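Local coordinates for CysQ, sulfite synthesis pathway protein (Bacteroides thetaiotaomicron VPI-5482, PDB 3B8B) that probably converts adenosine 3',5'-bisphosphate to AMP and phosphate with the help of magnesium, as a bacterial member of the inositol monophosphatase superfamily, at residues Pro181-Val192 with Leu229-Pro239; Gly260-Glu269 with Pro282-Arg290. All blocks are in the same frame, centred on the assembly; numbering follows the deposited sequence.

Contact 1: residues Pro181-Val192 with Leu229-Pro239; sequences PLADARDHFIAV and LVAEGKADVYP
Arg186 and Asp236 approach from opposite directions, and their flat groups meet steeply, guanidinium and carboxylate planes 71° apart. In the conformer described, the salt bridge runs from Arg186 NH1 to Asp236 OD2 (2.8 Å) and lies in the guanidinium plane, on the syn side of the carboxylate but tilted out of its plane. On its anti lone pair the same OD2 takes the backbone N of Ile190 (2.8 Å), so two donors grip one oxygen and limit the carboxylate's turning. With CG wedged between its own N and carbonyl carbon (chi1 41°) and the chain extended to NE, Arg186 also carries NH2 to Gly233 O (3.0 Å), met from above the carbonyl plane. That carbonyl belongs to the Schellman motif ending helix 225-232, where the positive phi of Gly233 calls for glycine. One residue earlier, Glu232 O accepts the backbone N of Leu182 (2.9 Å), and Leu182 CD1 lies against Glu232 CG (3.4 Å), beside a carboxylate paired with Lys234 and Lys156.

Phe189 and Asp236 cross at a slant, ring and carboxylate planes 7° apart, with Phe189 CE1 against Asp236 CB (3.6 Å); Phe189 CZ touches Val237 CG1 (3.5 Å). Val237 CG1 also meets the methyl of Ala191, its partner in a single beta bridge. Val192, in the conformer described, divides its branches: CG2 goes to Leu229 CD1, while CG1 presses on Tyr238 CB (3.4 Å).

The contact thus joins strand 189-193, paired in parallel with strand 216-220, to the end of helix 225-232 and to strand 238-240, a sheet neighbour of strand 280-288.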
loop_
_atom_site.group_PDB
_atom_site.type_symbol
_atom_site.label_atom_id
_atom_site.label_comp_id
_atom_site.label_asym_id
_atom_site.label_seq_id
_atom_site.Cartn_x
_atom_site.Cartn_y
_atom_site.Cartn_z
ATOM N N PRO A 181 -2.390 -13.663 -7.984
ATOM C CA PRO A 181 -1.819 -14.343 -6.832
ATOM C C PRO A 181 -0.805 -15.416 -7.209
ATOM O O PRO A 181 -0.855 -15.975 -8.316
ATOM C CB PRO A 181 -3.044 -14.986 -6.153
ATOM C CG PRO A 181 -4.019 -15.172 -7.238
ATOM C CD PRO A 181 -3.797 -14.047 -8.213
ATOM N N LEU A 182 0.084 -15.710 -6.276
ATOM C CA LEU A 182 1.125 -16.687 -6.504
ATOM C C LEU A 182 0.554 -18.019 -6.128
ATOM O O LEU A 182 -0.105 -18.151 -5.095
ATOM C CB LEU A 182 2.355 -16.358 -5.681
ATOM C CG LEU A 182 2.906 -14.949 -5.861
ATOM C CD1 LEU A 182 4.053 -14.732 -4.883
ATOM C CD2 LEU A 182 3.373 -14.749 -7.261
ATOM N N ALA A 183 0.758 -19.008 -6.994
ATOM C CA ALA A 183 0.108 -20.303 -6.817
ATOM C C ALA A 183 0.720 -21.044 -5.634
ATOM O O ALA A 183 1.890 -21.470 -5.709
ATOM C CB ALA A 183 0.211 -21.166 -8.096
ATOM N N ASP A 184 -0.046 -21.165 -4.540
ATOM C CA ASP A 184 0.164 -22.298 -3.623
ATOM C C ASP A 184 -1.074 -22.698 -2.831
ATOM O O ASP A 184 -1.398 -22.094 -1.790
ATOM C CB ASP A 184 1.349 -22.074 -2.687
ATOM C CG ASP A 184 2.085 -23.376 -2.399
ATOM O OD1 ASP A 184 1.421 -24.320 -1.916
ATOM O OD2 ASP A 184 3.302 -23.475 -2.695
ATOM N N ALA A 185 -1.749 -23.726 -3.338
ATOM C CA ALA A 185 -2.966 -24.252 -2.724
ATOM C C ALA A 185 -2.711 -24.729 -1.283
ATOM O O ALA A 185 -1.655 -25.275 -0.952
ATOM C CB ALA A 185 -3.558 -25.391 -3.575
ATOM N N ARG A 186 -3.699 -24.477 -0.435
ATOM C CA ARG A 186 -3.641 -24.871 0.959
ATOM C C ARG A 186 -5.066 -25.194 1.319
ATOM O O ARG A 186 -6.011 -24.737 0.650
ATOM C CB ARG A 186 -3.041 -23.756 1.835
ATOM C CG ARG A 186 -3.506 -22.356 1.466
ATOM C CD ARG A 186 -2.753 -21.226 2.182
ATOM N NE ARG A 186 -3.248 -19.945 1.670
ATOM C CZ ARG A 186 -4.409 -19.391 2.016
ATOM N NH1 ARG A 186 -5.193 -19.978 2.903
ATOM N NH2 ARG A 186 -4.801 -18.250 1.471
ATOM N N ASP A 187 -5.248 -25.996 2.334
ATOM C CA ASP A 187 -6.589 -26.390 2.635
ATOM C C ASP A 187 -7.006 -25.684 3.875
ATOM O O ASP A 187 -8.047 -26.025 4.434
ATOM C CB ASP A 187 -6.706 -27.914 2.788
ATOM C CG ASP A 187 -5.930 -28.441 3.980
ATOM O OD1 ASP A 187 -5.199 -27.635 4.617
ATOM O OD2 ASP A 187 -6.054 -29.658 4.256
ATOM N N HIS A 188 -6.217 -24.697 4.334
ATOM C CA HIS A 188 -6.593 -24.073 5.567
ATOM C C HIS A 188 -6.823 -22.588 5.384
ATOM O O HIS A 188 -6.349 -21.993 4.431
ATOM C CB HIS A 188 -5.612 -24.419 6.685
ATOM C CG HIS A 188 -4.363 -23.614 6.699
ATOM N ND1 HIS A 188 -3.268 -23.913 5.916
ATOM C CD2 HIS A 188 -3.998 -22.573 7.480
ATOM C CE1 HIS A 188 -2.302 -23.050 6.176
ATOM N NE2 HIS A 188 -2.717 -22.234 7.132
ATOM N N PHE A 189 -7.602 -22.043 6.304
ATOM C CA PHE A 189 -8.046 -20.661 6.270
ATOM C C PHE A 189 -7.044 -19.798 7.011
ATOM O O PHE A 189 -6.675 -20.103 8.144
ATOM C CB PHE A 189 -9.395 -20.544 6.949
ATOM C CG PHE A 189 -9.997 -19.194 6.855
ATOM C CD1 PHE A 189 -10.723 -18.830 5.724
ATOM C CD2 PHE A 189 -9.842 -18.264 7.880
ATOM C CE1 PHE A 189 -11.293 -17.571 5.619
ATOM C CE2 PHE A 189 -10.406 -16.989 7.762
ATOM C CZ PHE A 189 -11.120 -16.652 6.627
ATOM N N ILE A 190 -6.647 -18.695 6.400
ATOM C CA ILE A 190 -5.686 -17.788 7.035
ATOM C C ILE A 190 -6.233 -16.368 7.116
ATOM O O ILE A 190 -6.664 -15.808 6.110
ATOM C CB ILE A 190 -4.341 -17.748 6.277
ATOM C CG1 ILE A 190 -3.704 -19.142 6.248
ATOM C CG2 ILE A 190 -3.354 -16.683 6.871
ATOM C CD1 ILE A 190 -2.453 -19.209 5.397
ATOM N N ALA A 191 -6.167 -15.783 8.313
ATOM C CA ALA A 191 -6.476 -14.385 8.514
ATOM C C ALA A 191 -5.208 -13.644 8.894
ATOM O O ALA A 191 -4.310 -14.208 9.515
ATOM C CB ALA A 191 -7.556 -14.204 9.616
ATOM N N VAL A 192 -5.088 -12.377 8.506
ATOM C CA VAL A 192 -3.897 -11.597 8.869
ATOM C C VAL A 192 -4.293 -10.383 9.709
ATOM O O VAL A 192 -5.307 -9.736 9.466
ATOM C CB VAL A 192 -3.043 -11.198 7.620
ATOM C CG1 VAL A 192 -3.866 -10.326 6.657
ATOM C CG2 VAL A 192 -1.712 -10.516 8.033
ATOM N N LEU A 229 -0.745 -9.505 1.208
ATOM C CA LEU A 229 -0.762 -10.927 1.538
ATOM C C LEU A 229 -2.035 -11.556 0.970
ATOM O O LEU A 229 -2.006 -12.695 0.514
ATOM C CB LEU A 229 -0.670 -11.146 3.033
ATOM C CG LEU A 229 0.731 -10.955 3.634
ATOM C CD1 LEU A 229 0.609 -10.836 5.147
ATOM C CD2 LEU A 229 1.577 -12.182 3.235
ATOM N N VAL A 230 -3.143 -10.818 1.020
ATOM C CA VAL A 230 -4.379 -11.328 0.397
ATOM C C VAL A 230 -4.256 -11.364 -1.133
ATOM O O VAL A 230 -4.625 -12.345 -1.763
ATOM C CB VAL A 230 -5.623 -10.577 0.870
ATOM C CG1 VAL A 230 -6.888 -11.196 0.263
ATOM C CG2 VAL A 230 -5.702 -10.591 2.415
ATOM N N ALA A 231 -3.701 -10.302 -1.719
ATOM C CA ALA A 231 -3.489 -10.257 -3.154
ATOM C C ALA A 231 -2.561 -11.397 -3.618
ATOM O O ALA A 231 -2.714 -11.920 -4.720
ATOM C CB ALA A 231 -2.913 -8.875 -3.544
ATOM N N GLU A 232 -1.594 -11.771 -2.775
ATOM C CA GLU A 232 -0.625 -12.812 -3.098
ATOM C C GLU A 232 -1.209 -14.215 -3.001
ATOM O O GLU A 232 -0.674 -15.140 -3.584
ATOM C CB GLU A 232 0.589 -12.700 -2.155
ATOM C CG GLU A 232 1.778 -13.461 -2.640
ATOM C CD GLU A 232 3.073 -13.123 -1.886
ATOM O OE1 GLU A 232 3.225 -11.982 -1.401
ATOM O OE2 GLU A 232 3.877 -14.087 -1.754
ATOM N N GLY A 233 -2.330 -14.344 -2.308
ATOM C CA GLY A 233 -2.931 -15.637 -2.004
ATOM C C GLY A 233 -2.385 -16.256 -0.731
ATOM O O GLY A 233 -2.673 -17.428 -0.463
ATOM N N LYS A 234 -1.624 -15.510 0.054
ATOM C CA LYS A 234 -1.026 -16.017 1.299
ATOM C C LYS A 234 -1.972 -15.929 2.491
ATOM O O LYS A 234 -1.738 -16.569 3.538
ATOM C CB LYS A 234 0.266 -15.268 1.624
ATOM C CG LYS A 234 1.396 -15.453 0.611
ATOM C CD LYS A 234 1.915 -16.888 0.559
ATOM C CE LYS A 234 3.263 -16.999 -0.176
ATOM N NZ LYS A 234 3.176 -16.829 -1.663
ATOM N N ALA A 235 -3.040 -15.166 2.350
ATOM C CA ALA A 235 -4.056 -15.042 3.400
ATOM C C ALA A 235 -5.415 -14.955 2.729
ATOM O O ALA A 235 -5.523 -14.420 1.620
ATOM C CB ALA A 235 -3.788 -13.806 4.253
ATOM N N ASP A 236 -6.438 -15.461 3.386
ATOM C CA ASP A 236 -7.797 -15.400 2.882
ATOM C C ASP A 236 -8.479 -14.068 3.184
ATOM O O ASP A 236 -9.307 -13.594 2.403
ATOM C CB ASP A 236 -8.618 -16.521 3.466
ATOM C CG ASP A 236 -8.121 -17.875 3.008
ATOM O OD1 ASP A 236 -8.412 -18.238 1.858
ATOM O OD2 ASP A 236 -7.409 -18.539 3.744
ATOM N N VAL A 237 -8.197 -13.506 4.351
ATOM C CA VAL A 237 -8.921 -12.311 4.793
ATOM C C VAL A 237 -8.021 -11.416 5.618
ATOM O O VAL A 237 -7.235 -11.904 6.432
ATOM C CB VAL A 237 -10.216 -12.663 5.575
ATOM C CG1 VAL A 237 -9.907 -13.390 6.877
ATOM C CG2 VAL A 237 -11.049 -11.405 5.830
ATOM N N TYR A 238 -8.157 -10.112 5.394
ATOM C CA TYR A 238 -7.546 -9.080 6.218
ATOM C C TYR A 238 -8.657 -8.119 6.655
ATOM O O TYR A 238 -9.039 -7.243 5.867
ATOM C CB TYR A 238 -6.433 -8.358 5.475
ATOM C CG TYR A 238 -5.960 -7.083 6.131
ATOM C CD1 TYR A 238 -5.904 -6.970 7.526
ATOM C CD2 TYR A 238 -5.583 -5.979 5.374
ATOM C CE1 TYR A 238 -5.495 -5.785 8.130
ATOM C CE2 TYR A 238 -5.183 -4.790 5.964
ATOM C CZ TYR A 238 -5.148 -4.687 7.351
ATOM O OH TYR A 238 -4.743 -3.498 7.941
ATOM N N PRO A 239 -9.189 -8.323 7.862
ATOM C CA PRO A 239 -10.224 -7.417 8.376
ATOM C C PRO A 239 -9.565 -6.330 9.185
ATOM O O PRO A 239 -8.660 -6.614 9.995
ATOM C CB PRO A 239 -11.075 -8.344 9.238
ATOM C CG PRO A 239 -10.050 -9.333 9.815
ATOM C CD PRO A 239 -8.947 -9.453 8.797
HETATM O O HOH W 1 0.322 -17.763 -2.314
HETATM O O HOH W 2 -0.304 -19.777 -0.227
HETATM O O HOH W 3 -8.505 -21.198 2.440
HETATM O O HOH W 4 -6.686 -7.803 11.194
#

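Contact 2: residues Gly260-Glu269 with Pro282-Arg290; sequences GMEVYQAGKE and PWFIVEAKR
Arg290 NH2 forms a salt bridge to Glu269 OE1 (3.0 Å) and a hydrogen bond to Lys268 O (3.1 Å) as the guanidinium folds back over Tyr264. NE and NH1 grip Glu287 side-on, one nitrogen to each oxygen, both meeting the carboxylate from above its plane. These partners, all near the guanidinium plane, hold the group flat over Tyr264: centres are 3.7 Å apart and planes only 6° apart, a stacked cation-pi pair in which the two side chains slide past each other in opposite directions. Tyr264 OH in turn accepts the backbone N of Arg290 (2.9 Å) in an almost straight bond of 178°. A leucine in place of Arg290 would probably leave Glu269 and Glu287 without their shared positive charge and uncover much of one face of the tyrosine ring.

Beneath this network runs an antiparallel pairing of strands 261-265 and 284-288, their axes at 158°, part of the small antiparallel sheet in the C-terminal region of this member of the inositol monophosphatase superfamily. Glu262 with Glu287 and Tyr264 with Ile285 are hydrogen-bonded pairs, each closed by two backbone bonds. Glu262 CG packs on the opposite face of the Tyr264 ring, while its carboxylate turns to His253 and Arg257.

On the sheet face of Val263 and Val286, the two valines lie side by side, CG2 to CG2 (3.9 Å), with Val263 CG1 near Phe284 CD1 (3.7 Å). Past the strand end, Ala266 N bonds to Trp283 O, and Ala266 CB touches Trp283 CB (3.6 Å).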
loop_
_atom_site.group_PDB
_atom_site.type_symbol
_atom_site.label_atom_id
_atom_site.label_comp_id
_atom_site.label_asym_id
_atom_site.label_seq_id
_atom_site.Cartn_x
_atom_site.Cartn_y
_atom_site.Cartn_z
ATOM N N GLY A 260 -7.739 -10.180 -8.295
ATOM C CA GLY A 260 -8.997 -10.859 -8.128
ATOM C C GLY A 260 -9.606 -10.745 -6.749
ATOM O O GLY A 260 -10.573 -11.454 -6.425
HETATM N N MSE A 261 -9.046 -9.843 -5.943
HETATM C CA MSE A 261 -9.513 -9.605 -4.592
HETATM C C MSE A 261 -10.264 -8.269 -4.578
HETATM O O MSE A 261 -10.429 -7.622 -5.614
HETATM C CB MSE A 261 -8.345 -9.574 -3.577
HETATM C CG MSE A 261 -7.295 -10.638 -3.775
HETATM SE SE MSE A 261 -7.962 -12.467 -3.591
HETATM C CE MSE A 261 -6.394 -13.384 -4.431
ATOM N N GLU A 262 -10.712 -7.859 -3.402
ATOM C CA GLU A 262 -11.408 -6.590 -3.244
ATOM C C GLU A 262 -11.241 -6.103 -1.806
ATOM O O GLU A 262 -10.976 -6.904 -0.902
ATOM C CB GLU A 262 -12.873 -6.750 -3.625
ATOM C CG GLU A 262 -13.713 -5.494 -3.688
ATOM C CD GLU A 262 -13.128 -4.441 -4.581
ATOM O OE1 GLU A 262 -12.295 -3.668 -4.083
ATOM O OE2 GLU A 262 -13.544 -4.358 -5.748
ATOM N N VAL A 263 -11.340 -4.790 -1.625
ATOM C CA VAL A 263 -11.271 -4.179 -0.299
ATOM C C VAL A 263 -12.662 -3.558 -0.046
ATOM O O VAL A 263 -12.980 -2.449 -0.519
ATOM C CB VAL A 263 -10.160 -3.118 -0.170
ATOM C CG1 VAL A 263 -10.098 -2.578 1.268
ATOM C CG2 VAL A 263 -8.807 -3.707 -0.596
ATOM N N TYR A 264 -13.488 -4.302 0.673
ATOM C CA TYR A 264 -14.877 -3.911 0.941
ATOM C C TYR A 264 -14.972 -3.017 2.167
ATOM O O TYR A 264 -14.230 -3.209 3.156
ATOM C CB TYR A 264 -15.745 -5.160 1.184
ATOM C CG TYR A 264 -15.895 -6.015 -0.043
ATOM C CD1 TYR A 264 -16.762 -5.640 -1.062
ATOM C CD2 TYR A 264 -15.135 -7.175 -0.219
ATOM C CE1 TYR A 264 -16.881 -6.398 -2.205
ATOM C CE2 TYR A 264 -15.256 -7.940 -1.366
ATOM C CZ TYR A 264 -16.116 -7.561 -2.341
ATOM O OH TYR A 264 -16.261 -8.289 -3.507
ATOM N N GLN A 265 -15.918 -2.087 2.135
ATOM C CA GLN A 265 -16.394 -1.452 3.357
ATOM C C GLN A 265 -17.041 -2.557 4.197
ATOM O O GLN A 265 -17.951 -3.250 3.744
ATOM C CB GLN A 265 -17.378 -0.338 3.039
ATOM C CG GLN A 265 -16.771 0.830 2.270
ATOM C CD GLN A 265 -17.813 1.882 1.958
ATOM O OE1 GLN A 265 -18.526 2.356 2.871
ATOM N NE2 GLN A 265 -17.955 2.239 0.673
ATOM N N ALA A 266 -16.551 -2.737 5.406
ATOM C CA ALA A 266 -17.049 -3.822 6.262
ATOM C C ALA A 266 -18.529 -3.621 6.529
ATOM O O ALA A 266 -18.968 -2.532 6.915
ATOM C CB ALA A 266 -16.255 -3.908 7.558
ATOM N N GLY A 267 -19.306 -4.662 6.242
ATOM C CA GLY A 267 -20.752 -4.641 6.422
ATOM C C GLY A 267 -21.520 -4.202 5.206
ATOM O O GLY A 267 -22.750 -4.185 5.230
ATOM N N LYS A 268 -20.815 -3.814 4.151
ATOM C CA LYS A 268 -21.419 -3.413 2.891
ATOM C C LYS A 268 -20.876 -4.268 1.760
ATOM O O LYS A 268 -19.891 -4.969 1.930
ATOM C CB LYS A 268 -21.071 -1.965 2.599
ATOM C CG LYS A 268 -21.687 -0.990 3.559
ATOM C CD LYS A 268 -21.371 0.383 3.080
ATOM C CE LYS A 268 -21.789 1.457 4.041
ATOM N NZ LYS A 268 -21.397 2.767 3.386
ATOM N N GLU A 269 -21.499 -4.165 0.592
ATOM C CA GLU A 269 -20.962 -4.796 -0.620
ATOM C C GLU A 269 -20.118 -3.851 -1.463
ATOM O O GLU A 269 -19.537 -4.270 -2.452
ATOM C CB GLU A 269 -22.115 -5.349 -1.459
ATOM C CG GLU A 269 -22.972 -6.304 -0.667
ATOM C CD GLU A 269 -22.201 -7.479 -0.087
ATOM O OE1 GLU A 269 -21.319 -8.050 -0.795
ATOM O OE2 GLU A 269 -22.480 -7.819 1.102
ATOM N N PRO A 282 -13.731 4.039 6.438
ATOM C CA PRO A 282 -14.451 3.189 7.399
ATOM C C PRO A 282 -13.730 1.862 7.595
ATOM O O PRO A 282 -12.706 1.586 6.932
ATOM C CB PRO A 282 -15.798 2.943 6.710
ATOM C CG PRO A 282 -15.476 2.968 5.259
ATOM C CD PRO A 282 -14.379 4.046 5.115
ATOM N N TRP A 283 -14.285 1.011 8.458
ATOM C CA TRP A 283 -13.828 -0.354 8.588
ATOM C C TRP A 283 -13.790 -1.015 7.219
ATOM O O TRP A 283 -14.695 -0.790 6.413
ATOM C CB TRP A 283 -14.785 -1.152 9.438
ATOM C CG TRP A 283 -14.851 -0.746 10.873
ATOM C CD1 TRP A 283 -14.053 0.135 11.513
ATOM C CD2 TRP A 283 -15.721 -1.299 11.858
ATOM N NE1 TRP A 283 -14.394 0.189 12.859
ATOM C CE2 TRP A 283 -15.424 -0.680 13.082
ATOM C CE3 TRP A 283 -16.725 -2.251 11.816
ATOM C CZ2 TRP A 283 -16.104 -0.991 14.268
ATOM C CZ3 TRP A 283 -17.396 -2.573 12.996
ATOM C CH2 TRP A 283 -17.092 -1.929 14.192
ATOM N N PHE A 284 -12.780 -1.851 6.985
ATOM C CA PHE A 284 -12.701 -2.595 5.718
ATOM C C PHE A 284 -12.323 -4.054 5.924
ATOM O O PHE A 284 -11.843 -4.438 6.995
ATOM C CB PHE A 284 -11.753 -1.900 4.725
ATOM C CG PHE A 284 -10.309 -1.902 5.128
ATOM C CD1 PHE A 284 -9.512 -3.003 4.863
ATOM C CD2 PHE A 284 -9.723 -0.803 5.762
ATOM C CE1 PHE A 284 -8.199 -3.025 5.206
ATOM C CE2 PHE A 284 -8.387 -0.827 6.111
ATOM C CZ PHE A 284 -7.620 -1.937 5.819
ATOM N N ILE A 285 -12.547 -4.831 4.868
ATOM C CA ILE A 285 -12.212 -6.253 4.804
ATOM C C ILE A 285 -11.662 -6.557 3.415
ATOM O O ILE A 285 -12.349 -6.317 2.403
ATOM C CB ILE A 285 -13.438 -7.148 4.990
ATOM C CG1 ILE A 285 -14.106 -6.908 6.344
ATOM C CG2 ILE A 285 -13.068 -8.625 4.882
ATOM C CD1 ILE A 285 -15.448 -7.522 6.406
ATOM N N VAL A 286 -10.454 -7.106 3.365
ATOM C CA VAL A 286 -9.841 -7.524 2.120
ATOM C C VAL A 286 -10.045 -9.027 1.986
ATOM O O VAL A 286 -9.678 -9.792 2.896
ATOM C CB VAL A 286 -8.332 -7.220 2.101
ATOM C CG1 VAL A 286 -7.765 -7.419 0.662
ATOM C CG2 VAL A 286 -8.016 -5.808 2.629
ATOM N N GLU A 287 -10.622 -9.450 0.867
ATOM C CA GLU A 287 -10.908 -10.874 0.639
ATOM C C GLU A 287 -11.088 -11.080 -0.865
ATOM O O GLU A 287 -11.096 -10.124 -1.641
ATOM C CB GLU A 287 -12.160 -11.302 1.438
ATOM C CG GLU A 287 -13.424 -10.564 1.028
ATOM C CD GLU A 287 -14.668 -10.872 1.901
ATOM O OE1 GLU A 287 -14.832 -10.272 2.980
ATOM O OE2 GLU A 287 -15.495 -11.664 1.455
ATOM N N ALA A 288 -11.264 -12.330 -1.285
ATOM C CA ALA A 288 -11.571 -12.625 -2.676
ATOM C C ALA A 288 -12.816 -11.884 -3.145
ATOM O O ALA A 288 -13.758 -11.720 -2.369
ATOM C CB ALA A 288 -11.756 -14.149 -2.849
ATOM N N LYS A 289 -12.830 -11.430 -4.388
ATOM C CA LYS A 289 -14.003 -10.732 -4.912
ATOM C C LYS A 289 -15.213 -11.639 -4.761
ATOM O O LYS A 289 -15.157 -12.815 -5.100
ATOM C CB LYS A 289 -13.805 -10.343 -6.374
ATOM C CG LYS A 289 -14.898 -9.453 -6.945
ATOM C CD LYS A 289 -14.623 -9.083 -8.418
ATOM C CE LYS A 289 -15.782 -8.295 -9.028
ATOM N NZ LYS A 289 -15.828 -6.932 -8.411
ATOM N N ARG A 290 -16.292 -11.098 -4.203
ATOM C CA ARG A 290 -17.490 -11.877 -3.957
ATOM C C ARG A 290 -18.186 -12.174 -5.296
ATOM O O ARG A 290 -18.261 -11.301 -6.171
ATOM C CB ARG A 290 -18.385 -11.109 -2.978
ATOM C CG ARG A 290 -17.767 -10.978 -1.602
ATOM C CD ARG A 290 -18.460 -9.902 -0.776
ATOM N NE ARG A 290 -17.769 -9.680 0.476
ATOM C CZ ARG A 290 -18.014 -8.648 1.279
ATOM N NH1 ARG A 290 -17.313 -8.497 2.380
ATOM N NH2 ARG A 290 -18.982 -7.804 0.996
HETATM O O HOH W 5 -17.478 -6.897 -5.605
HETATM O O HOH W 6 -17.688 -0.037 6.849
HETATM O O HOH W 7 -18.456 -6.354 3.995
#

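From the N terminus, the chain reaches 181-192 first, and contact 1 closes a loop of 36 residues that includes helix 200-212 and strand 216-220 before returning at 229-239. After strand 244-245 and helix 246-258, contact 2 opens at 260-269 and closes a shorter loop at 282-290. The two loops follow in series and neither nest nor cross. They are nevertheless joined side by side: strand 238-240, at the end of contact 1, neighbours strand 280-288, with a probable hydrogen bond from Val286 N to Tyr238 O (2.9 Å), and Val237 packs on Ile285. The parallel strand pair 189-193 and 216-220 is thereby tied to the C-terminal antiparallel sheet.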